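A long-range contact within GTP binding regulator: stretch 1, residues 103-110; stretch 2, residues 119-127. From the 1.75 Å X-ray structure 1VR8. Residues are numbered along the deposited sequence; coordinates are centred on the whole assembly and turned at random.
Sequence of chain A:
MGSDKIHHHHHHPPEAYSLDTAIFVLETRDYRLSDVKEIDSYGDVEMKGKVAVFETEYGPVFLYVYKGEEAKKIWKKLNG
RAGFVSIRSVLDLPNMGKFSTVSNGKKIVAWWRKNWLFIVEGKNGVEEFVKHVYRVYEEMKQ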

# COMPACT_ATOMS: atom_id res chain seq x y z
N SER A 103 -14.13 1.52 -6.18
CA SER A 103 -14.55 0.52 -7.15
C SER A 103 -15.58 -0.41 -6.52
O SER A 103 -15.27 -1.09 -5.57
CB SER A 103 -13.35 -0.33 -7.61
OG SER A 103 -13.81 -1.28 -8.58
N ASN A 104 -16.80 -0.39 -7.02
CA ASN A 104 -17.89 -1.24 -6.52
C ASN A 104 -17.90 -1.31 -4.99
O ASN A 104 -17.83 -2.38 -4.38
CB ASN A 104 -17.82 -2.62 -7.17
CG ASN A 104 -18.04 -2.56 -8.70
OD1 ASN A 104 -18.79 -1.72 -9.23
ND2 ASN A 104 -17.35 -3.44 -9.41
N GLY A 105 -17.93 -0.14 -4.37
CA GLY A 105 -18.07 -0.05 -2.92
C GLY A 105 -16.80 -0.03 -2.12
O GLY A 105 -16.85 0.25 -0.93
N LYS A 106 -15.67 -0.37 -2.75
CA LYS A 106 -14.40 -0.50 -2.06
C LYS A 106 -13.57 0.75 -2.33
O LYS A 106 -13.37 1.12 -3.48
CB LYS A 106 -13.62 -1.72 -2.58
CG LYS A 106 -13.93 -3.03 -1.85
N LYS A 107 -13.07 1.37 -1.27
CA LYS A 107 -12.08 2.44 -1.39
C LYS A 107 -10.74 1.79 -1.70
O LYS A 107 -10.41 0.74 -1.14
CB LYS A 107 -11.99 3.27 -0.11
CG LYS A 107 -11.06 4.47 -0.22
CD LYS A 107 -11.73 5.62 -0.96
CE LYS A 107 -10.73 6.50 -1.67
N ILE A 108 -9.97 2.43 -2.57
CA ILE A 108 -8.63 1.98 -2.94
C ILE A 108 -7.69 3.19 -2.89
O ILE A 108 -7.96 4.24 -3.49
CB ILE A 108 -8.62 1.42 -4.36
CG1 ILE A 108 -9.59 0.21 -4.49
CG2 ILE A 108 -7.23 1.02 -4.77
CD1 ILE A 108 -9.91 -0.14 -5.90
N VAL A 109 -6.61 3.03 -2.15
CA VAL A 109 -5.55 4.03 -2.07
C VAL A 109 -4.21 3.37 -2.41
O VAL A 109 -3.84 2.34 -1.82
CB VAL A 109 -5.51 4.63 -0.67
CG1 VAL A 109 -4.39 5.62 -0.53
CG2 VAL A 109 -6.86 5.27 -0.27
N ALA A 110 -3.48 3.92 -3.37
CA ALA A 110 -2.26 3.29 -3.85
C ALA A 110 -1.17 4.35 -3.92
O ALA A 110 -1.41 5.42 -4.50
CB ALA A 110 -2.46 2.67 -5.20
N ILE A 119 -0.86 -0.78 -1.94
CA ILE A 119 -2.26 -0.55 -2.25
C ILE A 119 -3.04 -0.99 -1.01
O ILE A 119 -2.83 -2.11 -0.49
CB ILE A 119 -2.76 -1.37 -3.45
CG1 ILE A 119 -1.86 -1.18 -4.69
CG2 ILE A 119 -4.22 -0.96 -3.74
CD1 ILE A 119 -2.09 -2.22 -5.75
N VAL A 120 -3.92 -0.12 -0.54
CA VAL A 120 -4.85 -0.49 0.51
C VAL A 120 -6.27 -0.44 -0.05
O VAL A 120 -6.67 0.55 -0.67
CB VAL A 120 -4.73 0.45 1.71
CG1 VAL A 120 -5.76 0.11 2.80
CG2 VAL A 120 -3.37 0.35 2.29
N GLU A 121 -7.02 -1.50 0.16
CA GLU A 121 -8.40 -1.55 -0.30
C GLU A 121 -9.33 -2.17 0.70
O GLU A 121 -8.94 -3.04 1.48
CB GLU A 121 -8.52 -2.21 -1.68
CG GLU A 121 -8.15 -3.61 -1.77
CD GLU A 121 -8.46 -4.27 -3.15
OE1 GLU A 121 -8.45 -3.53 -4.17
OE2 GLU A 121 -8.65 -5.53 -3.16
N GLY A 122 -10.57 -1.72 0.69
CA GLY A 122 -11.56 -2.30 1.60
C GLY A 122 -12.86 -1.53 1.53
O GLY A 122 -12.90 -0.40 1.05
N LYS A 123 -13.93 -2.17 2.00
CA LYS A 123 -15.24 -1.55 2.01
C LYS A 123 -15.29 -0.44 3.04
O LYS A 123 -15.94 0.57 2.83
CB LYS A 123 -16.31 -2.59 2.34
CG LYS A 123 -16.52 -3.60 1.23
CD LYS A 123 -17.21 -2.97 0.02
N ASN A 124 -14.60 -0.65 4.16
CA ASN A 124 -14.64 0.29 5.28
C ASN A 124 -13.33 0.29 6.03
O ASN A 124 -12.67 -0.73 6.13
CB ASN A 124 -15.78 -0.07 6.22
CG ASN A 124 -17.10 0.34 5.64
OD1 ASN A 124 -17.40 1.53 5.56
ND2 ASN A 124 -17.87 -0.62 5.20
N GLY A 125 -12.97 1.45 6.54
CA GLY A 125 -11.76 1.59 7.33
C GLY A 125 -10.47 1.80 6.56
O GLY A 125 -9.40 1.76 7.16
N VAL A 126 -10.54 2.04 5.25
CA VAL A 126 -9.32 2.20 4.46
C VAL A 126 -8.52 3.43 4.88
O VAL A 126 -7.32 3.32 5.08
CB VAL A 126 -9.63 2.25 2.94
CG1 VAL A 126 -8.46 2.77 2.13
CG2 VAL A 126 -10.06 0.85 2.47
N GLU A 127 -9.16 4.58 5.02
CA GLU A 127 -8.40 5.81 5.38
C GLU A 127 -7.69 5.66 6.76
O GLU A 127 -6.54 6.06 6.94
CB GLU A 127 -9.30 7.04 5.32
CG GLU A 127 -9.68 7.41 3.86
O HOH W 1 -15.69 2.11 0.59

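What holds the two backbones together? Strands 106-110 and 119-122 run antiparallel, their directions 174° apart, and two residue pairs carry the hydrogen bonds. Val109 N donates to Val120 O at 2.9 Å and Val120 N to Val109 O at 2.8 Å, both nearly straight. At Lys107 and Gly122 the ladder loosens: Lys107 N reaches Gly122 O at 2.9 Å with an angle of 136° at the hydrogen, while Gly122 N lies 3.1 Å from Lys107 O at 153°. Between these pairs the carbonyls also accept CA-H contacts, such as Ile108 CA to Val120 O at 3.3 Å.

Which side chains meet on the face shared by Ile108, Ala110, Ile119 and Glu121? Both isoleucines take the m, t rotamer, common for this branched residue in strands, and their branches touch diagonally across the strands, Ile108 CG2 to Ile119 CG2 at 3.7 Å. Ala110, directly paired with Ile119, offers a single methyl, and its CB rests 3.9 Å from Ile119 CG1. Glu121, with chi1 p and chi2 t, contributes its aliphatic part here, its CB lying 3.9 Å from Ile108 CG1. Its carboxylate oxygens are hydrogen-bonded elsewhere in the structure, so the polar end is satisfied while the methylene packs.

What covers the face of Lys107, Val109 and Val120? Val126, in the helix that follows the second strand, turns its CA-to-CB bond toward the first strand. Its t rotamer brings CG1 to 3.8 Å from Val109 CG2, an apolar contact between two buried valines, and to 3.9 Å from Lys107 CG, on the hydrocarbon part of the lysine. Val109 and Val120 are both t as well. Gly122 leaves room beside the helix: a CB there would be crowded by Val126 CG2, at 3.4 Å. The chain then reaches Gly125, the N-cap residue, whose positive phi of 84° suits glycine.

How does the contact finish beyond the ladder? A type I' turn from Ser103 to Lys106 leads into the first strand, and Gly105 adopts a phi of 91° that would jam a CB against the preceding carbonyl. Although the CA-to-CB bond of Lys123 points away, its m, m side chain folds back along the turn, placing CD 3.4 Å from Gly105 O and 3.8 Å from Lys106 CG. These are contacts of its methylenes; the amine is not modelled. Water 1 ties the backbones together here, donating to Gly105 O and to Lys123 O, each 2.7 Å from its oxygen.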